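Local coordinates for protein transcriptional regulator, GntR family (Thermotoga maritima, PDB 3SXM) that probably acts as a DNA-binding transcription factor of the GntR family, represented here by its metal-free FCD domain, the all-helical part that can bind zinc, at the interface of chains A and B. Sequence-based numbering; all coordinates share one arbitrary frame. Chains: chain A/B, Transcriptional regulator, GntR family.

Contact 1 and contact 2 are symmetry-related, overlapping patches of one two-fold symmetric interface between FCD domains, with the centres of their C-alpha atoms about 18 Å apart. Each sets the first helix, 5-25, of one chain against the loop at residue 72 and the start of the helix that begins at residue 73 of the other: chain A gives the loop in contact 1, chain B in contact 2. The Asn72, Leu74, Glu10, Glu13 and Thr14 positions therefore serve in both. Contact 1 extends toward A:Ile75, A:Leu78 and B:Met17, contact 2 outward to A:Lys6, B:Gly71 and B:Glu73. This pairing may be the biological dimer.

Contact 1: the interface of chains A and B. Residues chain A 72, 74-75, 78; chain B 10, 13-14, 17.
The amide of A:Asn72, the N-cap of helix 73-90, reaches over to helix 5-25 of chain B in a contact between two FCD domains of the GntR family. A:Asn72 ND2 donates to the main-chain O of B:Glu10 at 3.2 Å, on a lone pair in the carbonyl plane. A:Asn72 ND2 also donates to the carboxylate OE1 of B:Glu13 at 2.9 Å, on the anti side and somewhat out of the carboxylate plane. Both bonds are nearly straight, and both acceptors lie close to the amide plane. The amide also stacks on the carboxylate of B:Glu10, the planes 15° apart, as the two side chains run past each other in opposite directions.

Beside the amide the contact becomes mostly apolar. The B:Thr14 hydroxyl OG1 packs against A:Ile75 CG1, while A:Leu74 CD2 crosses at about a right angle, 3.9 Å from B:Thr14 CB. The threonine methyl CG2 meets A:Leu78 CD1 tip to tip, and B:Met17 SD meets A:Ile75 CD1 likewise at 4.0 Å.

Further out, A:Asn72 OD1 accepts the backbone N of A:Ile75 at 3.0 Å from above its carbonyl plane, fixing which way the amide faces. Asparagine suits this place: its oxygen caps its own helix while its NH2 bonds the partner. Replacing A:Asn72 with alanine would probably leave B:Glu13 OE1 and B:Glu10 O without this donor and the first turn of helix 73-90 without its cap. With chi1 at -57°, B:Thr14 OG1 turns back to bond B:Glu10 O at 2.8 Å, making this carbonyl's second donor beside A:Asn72 ND2 and leaving the methyl for the leucines.

Contact 2: the interface of chains A and B. Residues chain A 6, 10, 13-14; chain B 71-74.
Helix 5-25 of chain A lies against the loop at B:Gly71 and B:Asn72 and the first residues of helix 73-91 of chain B, joining two FCD domains of the GntR family. At the outer end, A:Lys6 NZ donates to the main-chain O of B:Gly71 at 2.9 Å, with the amine tilted from the carbonyl plane. Lysine suits this place by its length: the chain bends at its last torsion (chi4 40°), bringing the amine NZ of A:Lys6 to 2.8 Å from A:Glu10 OE2, a salt bridge within its own chain. B:Gly71 has a positive phi (68°), readily adopted by a residue without a side chain.

A:Glu10 OE2 takes a second bond, from the backbone N of B:Glu73 at 2.8 Å, which meets it from above the carboxylate plane. An acid suits the spot, since the N-terminal end of helix 73-91 is likely to stabilise its negative charge, as A:Lys6 probably does too. The B:Glu73 side chain runs alongside that of A:Glu10, B:Glu73 CB 3.5 Å from A:Glu10 OE2, but its carboxylate lies farther off.

Inward, B:Asn72 ND2 bridges the A:Glu10 carbonyl O and A:Glu13 OE1, the latter at 2.8 Å. A:Glu13 reaches this amide with an extended chain, and the two planes are 34° apart. Beyond it B:Leu74 closes the patch with CD2 3.8 Å from A:Thr14 CB.

Contact 1: the interface of chains A and B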
ATOM      1  N   ASN A  72     -10.377   7.374  -0.561  1.00 13.06           N
ATOM      2  CA  ASN A  72      -9.318   7.904   0.270  1.00 12.60           C
ATOM      3  C   ASN A  72      -8.531   8.884  -0.595  1.00 14.48           C
ATOM      4  O   ASN A  72      -7.772   8.455  -1.462  1.00 13.74           O
ATOM      5  CB  ASN A  72      -8.441   6.772   0.801  1.00 14.16           C
ATOM      6  CG  ASN A  72      -7.330   7.250   1.710  1.00 12.74           C
ATOM      7  OD1 ASN A  72      -6.716   8.299   1.468  1.00 13.19           O
ATOM      8  ND2 ASN A  72      -7.088   6.528   2.785  1.00 13.31           N
ATOM      9  N   LEU A  74      -6.031  10.743  -0.014  1.00 12.79           N
ATOM     10  CA  LEU A  74      -4.586  10.595   0.076  1.00 11.65           C
ATOM     11  C   LEU A  74      -4.060   9.480  -0.781  1.00 12.11           C
ATOM     12  O   LEU A  74      -3.109   9.704  -1.526  1.00 13.18           O
ATOM     13  CB  LEU A  74      -4.124  10.484   1.568  1.00 12.33           C
ATOM     14  CG  LEU A  74      -2.625  10.323   1.789  1.00 13.54           C
ATOM     15  CD1 LEU A  74      -1.892  11.485   1.159  1.00 14.55           C
ATOM     16  CD2 LEU A  74      -2.254  10.219   3.272  1.00 15.30           C
ATOM     17  N   ILE A  75      -4.686   8.321  -0.737  1.00 11.75           N
ATOM     18  CA  ILE A  75      -4.295   7.187  -1.595  1.00 10.01           C
ATOM     19  C   ILE A  75      -4.450   7.566  -3.048  1.00 10.97           C
ATOM     20  O   ILE A  75      -3.541   7.323  -3.852  1.00 12.31           O
ATOM     21  CB  ILE A  75      -5.057   5.906  -1.237  1.00 11.73           C
ATOM     22  CG1 ILE A  75      -4.669   5.453   0.153  1.00 13.36           C
ATOM     23  CG2 ILE A  75      -4.719   4.825  -2.255  1.00 12.52           C
ATOM     24  CD1 ILE A  75      -5.453   4.226   0.669  1.00 14.15           C
ATOM     25  N   LEU A  78      -1.671   9.918  -4.057  1.00 12.73           N
ATOM     26  CA  LEU A  78      -0.356   9.271  -4.175  1.00 12.10           C
ATOM     27  C   LEU A  78      -0.304   8.495  -5.471  1.00 12.02           C
ATOM     28  O   LEU A  78       0.729   8.498  -6.163  1.00 12.24           O
ATOM     29  CB  LEU A  78      -0.097   8.340  -2.969  1.00 12.43           C
ATOM     30  CG  LEU A  78       0.065   9.069  -1.633  1.00 12.16           C
ATOM     31  CD1 LEU A  78       0.139   8.037  -0.562  1.00 16.91           C
ATOM     32  CD2 LEU A  78       1.314   9.909  -1.611  1.00 17.40           C
TER
ATOM     33  N   GLU B  10      -8.061   8.845   6.741  1.00 13.03           N
ATOM     34  CA  GLU B  10      -7.306   8.624   5.508  1.00 11.91           C
ATOM     35  C   GLU B  10      -5.840   8.400   5.795  1.00 13.39           C
ATOM     36  O   GLU B  10      -5.177   7.598   5.124  1.00 13.45           O
ATOM     37  CB  GLU B  10      -7.463   9.751   4.507  1.00 12.14           C
ATOM     38  CG  GLU B  10      -8.810   9.899   3.856  1.00 13.88           C
ATOM     39  CD  GLU B  10      -8.806  11.062   2.855  1.00 16.78           C
ATOM     40  OE1 GLU B  10      -7.853  11.870   2.899  1.00 23.03           O
ATOM     41  OE2 GLU B  10      -9.795  11.203   2.138  1.00 18.67           O
ATOM     42  N   GLU B  13      -5.372   4.881   7.339  1.00 12.22           N
ATOM     43  CA  GLU B  13      -5.585   3.834   6.321  1.00 11.21           C
ATOM     44  C   GLU B  13      -4.362   3.721   5.419  1.00 11.59           C
ATOM     45  O   GLU B  13      -3.968   2.613   5.015  1.00 11.76           O
ATOM     46  CB  GLU B  13      -6.821   4.103   5.493  1.00 10.45           C
ATOM     47  CG  GLU B  13      -7.093   3.018   4.469  1.00 12.96           C
ATOM     48  CD  GLU B  13      -8.394   3.179   3.685  1.00 15.03           C
ATOM     49  OE1 GLU B  13      -8.781   4.300   3.335  1.00 18.01           O
ATOM     50  OE2 GLU B  13      -9.060   2.137   3.462  1.00 17.77           O
ATOM     51  N   THR B  14      -3.828   4.860   5.038  1.00 11.20           N
ATOM     52  CA  THR B  14      -2.634   4.887   4.173  1.00  9.62           C
ATOM     53  C   THR B  14      -1.471   4.234   4.886  1.00 13.08           C
ATOM     54  O   THR B  14      -0.709   3.459   4.280  1.00 11.97           O
ATOM     55  CB  THR B  14      -2.302   6.328   3.703  1.00 10.89           C
ATOM     56  OG1 THR B  14      -3.440   6.873   3.036  1.00 12.32           O
ATOM     57  CG2 THR B  14      -1.083   6.369   2.782  1.00 11.21           C
ATOM     58  N   MET B  17      -2.036   0.454   4.794  1.00 11.42           N
ATOM     59  CA  MET B  17      -1.686  -0.030   3.440  1.00 11.32           C
ATOM     60  C   MET B  17      -0.173  -0.230   3.275  1.00 14.11           C
ATOM     61  O   MET B  17       0.286  -1.287   2.782  1.00 13.74           O
ATOM     62  CB  MET B  17      -2.244   0.934   2.390  1.00 11.60           C
ATOM     63  CG  MET B  17      -1.820   0.593   0.956  1.00 13.22           C
ATOM     64  SD  MET B  17      -2.371   1.802  -0.239  1.00 14.43           S
ATOM     65  CE  MET B  17      -1.326   3.204   0.201  1.00 13.38           C
TER

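Contact 2: the interface of chains A and B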
ATOM      1  N   LYS A   6      15.661  -2.163 -11.408  1.00 17.67           N
ATOM      2  CA  LYS A   6      15.213  -1.798 -10.078  1.00 17.91           C
ATOM      3  C   LYS A   6      14.066  -0.799 -10.155  1.00 16.46           C
ATOM      4  O   LYS A   6      13.061  -0.884  -9.432  1.00 15.94           O
ATOM      5  CB  LYS A   6      16.372  -1.282  -9.227  1.00 19.78           C
ATOM      6  CG  LYS A   6      15.912  -0.932  -7.810  1.00 26.89           C
ATOM      7  CD  LYS A   6      17.005  -0.961  -6.755  1.00 50.37           C
ATOM      8  CE  LYS A   6      16.404  -0.682  -5.337  1.00 37.73           C
ATOM      9  NZ  LYS A   6      15.039  -1.367  -5.060  1.00 33.20           N
ATOM     10  N   GLU A  10      10.396  -1.692  -8.724  1.00 12.88           N
ATOM     11  CA  GLU A  10       9.881  -0.839  -7.645  1.00 12.72           C
ATOM     12  C   GLU A  10       8.517  -0.339  -8.022  1.00 12.64           C
ATOM     13  O   GLU A  10       7.633  -0.203  -7.162  1.00 13.22           O
ATOM     14  CB  GLU A  10      10.774   0.356  -7.320  1.00 13.32           C
ATOM     15  CG  GLU A  10      12.018   0.037  -6.549  1.00 15.25           C
ATOM     16  CD  GLU A  10      12.881   1.260  -6.295  1.00 17.57           C
ATOM     17  OE1 GLU A  10      12.589   2.317  -6.897  1.00 24.38           O
ATOM     18  OE2 GLU A  10      13.862   1.139  -5.551  1.00 20.48           O
ATOM     19  N   GLU A  13       5.930  -3.213  -7.766  1.00 12.69           N
ATOM     20  CA  GLU A  13       5.682  -3.583  -6.365  1.00 11.71           C
ATOM     21  C   GLU A  13       4.797  -2.504  -5.731  1.00 12.42           C
ATOM     22  O   GLU A  13       3.904  -2.849  -4.945  1.00 11.88           O
ATOM     23  CB  GLU A  13       6.967  -3.723  -5.593  1.00 13.05           C
ATOM     24  CG  GLU A  13       6.742  -4.035  -4.115  1.00 15.95           C
ATOM     25  CD  GLU A  13       8.010  -4.339  -3.342  1.00 15.94           C
ATOM     26  OE1 GLU A  13       9.036  -3.626  -3.523  1.00 19.95           O
ATOM     27  OE2 GLU A  13       8.019  -5.329  -2.572  1.00 17.91           O
ATOM     28  N   THR A  14       5.065  -1.227  -6.025  1.00 11.15           N
ATOM     29  CA  THR A  14       4.217  -0.144  -5.505  1.00 10.20           C
ATOM     30  C   THR A  14       2.798  -0.275  -5.998  1.00 11.24           C
ATOM     31  O   THR A  14       1.826  -0.082  -5.231  1.00 12.01           O
ATOM     32  CB  THR A  14       4.824   1.238  -5.837  1.00 11.90           C
ATOM     33  OG1 THR A  14       6.131   1.294  -5.278  1.00 12.78           O
ATOM     34  CG2 THR A  14       3.986   2.357  -5.293  1.00 12.58           C
TER
ATOM     35  N   GLY B  71      13.456  -1.937   0.864  1.00 17.63           N
ATOM     36  CA  GLY B  71      14.484  -1.536  -0.098  1.00 16.65           C
ATOM     37  C   GLY B  71      13.900  -0.890  -1.321  1.00 16.57           C
ATOM     38  O   GLY B  71      14.638  -0.684  -2.318  1.00 19.74           O
ATOM     39  N   ASN B  72      12.614  -0.556  -1.299  1.00 16.15           N
ATOM     40  CA  ASN B  72      11.923  -0.011  -2.462  1.00 14.44           C
ATOM     41  C   ASN B  72      11.954   1.506  -2.331  1.00 15.20           C
ATOM     42  O   ASN B  72      11.258   2.081  -1.482  1.00 14.66           O
ATOM     43  CB  ASN B  72      10.496  -0.559  -2.516  1.00 14.04           C
ATOM     44  CG  ASN B  72       9.714  -0.036  -3.697  1.00 14.42           C
ATOM     45  OD1 ASN B  72       9.830   1.132  -4.098  1.00 13.91           O
ATOM     46  ND2 ASN B  72       8.939  -0.926  -4.297  1.00 13.96           N
ATOM     47  N   GLU B  73      12.799   2.154  -3.120  1.00 17.01           N
ATOM     48  CA  GLU B  73      13.006   3.582  -2.931  1.00 15.33           C
ATOM     49  C   GLU B  73      11.745   4.378  -3.231  1.00 14.96           C
ATOM     50  O   GLU B  73      11.545   5.454  -2.678  1.00 16.51           O
ATOM     51  CB  GLU B  73      14.214   4.083  -3.707  1.00 17.63           C
ATOM     52  CG  GLU B  73      15.536   3.468  -3.320  1.00 21.68           C
ATOM     53  CD  GLU B  73      15.946   3.751  -1.861  1.00 33.68           C
ATOM     54  OE1 GLU B  73      15.484   4.762  -1.283  1.00 27.85           O
ATOM     55  OE2 GLU B  73      16.768   2.979  -1.298  1.00 31.46           O
ATOM     56  N   LEU B  74      10.881   3.890  -4.097  1.00 13.37           N
ATOM     57  CA  LEU B  74       9.613   4.582  -4.365  1.00 12.92           C
ATOM     58  C   LEU B  74       8.699   4.528  -3.142  1.00 15.40           C
ATOM     59  O   LEU B  74       8.120   5.530  -2.751  1.00 14.67           O
ATOM     60  CB  LEU B  74       8.914   4.010  -5.635  1.00 14.71           C
ATOM     61  CG  LEU B  74       7.570   4.666  -6.004  1.00 14.48           C
ATOM     62  CD1 LEU B  74       7.774   6.143  -6.162  1.00 15.30           C
ATOM     63  CD2 LEU B  74       7.030   4.036  -7.288  1.00 14.49           C
TER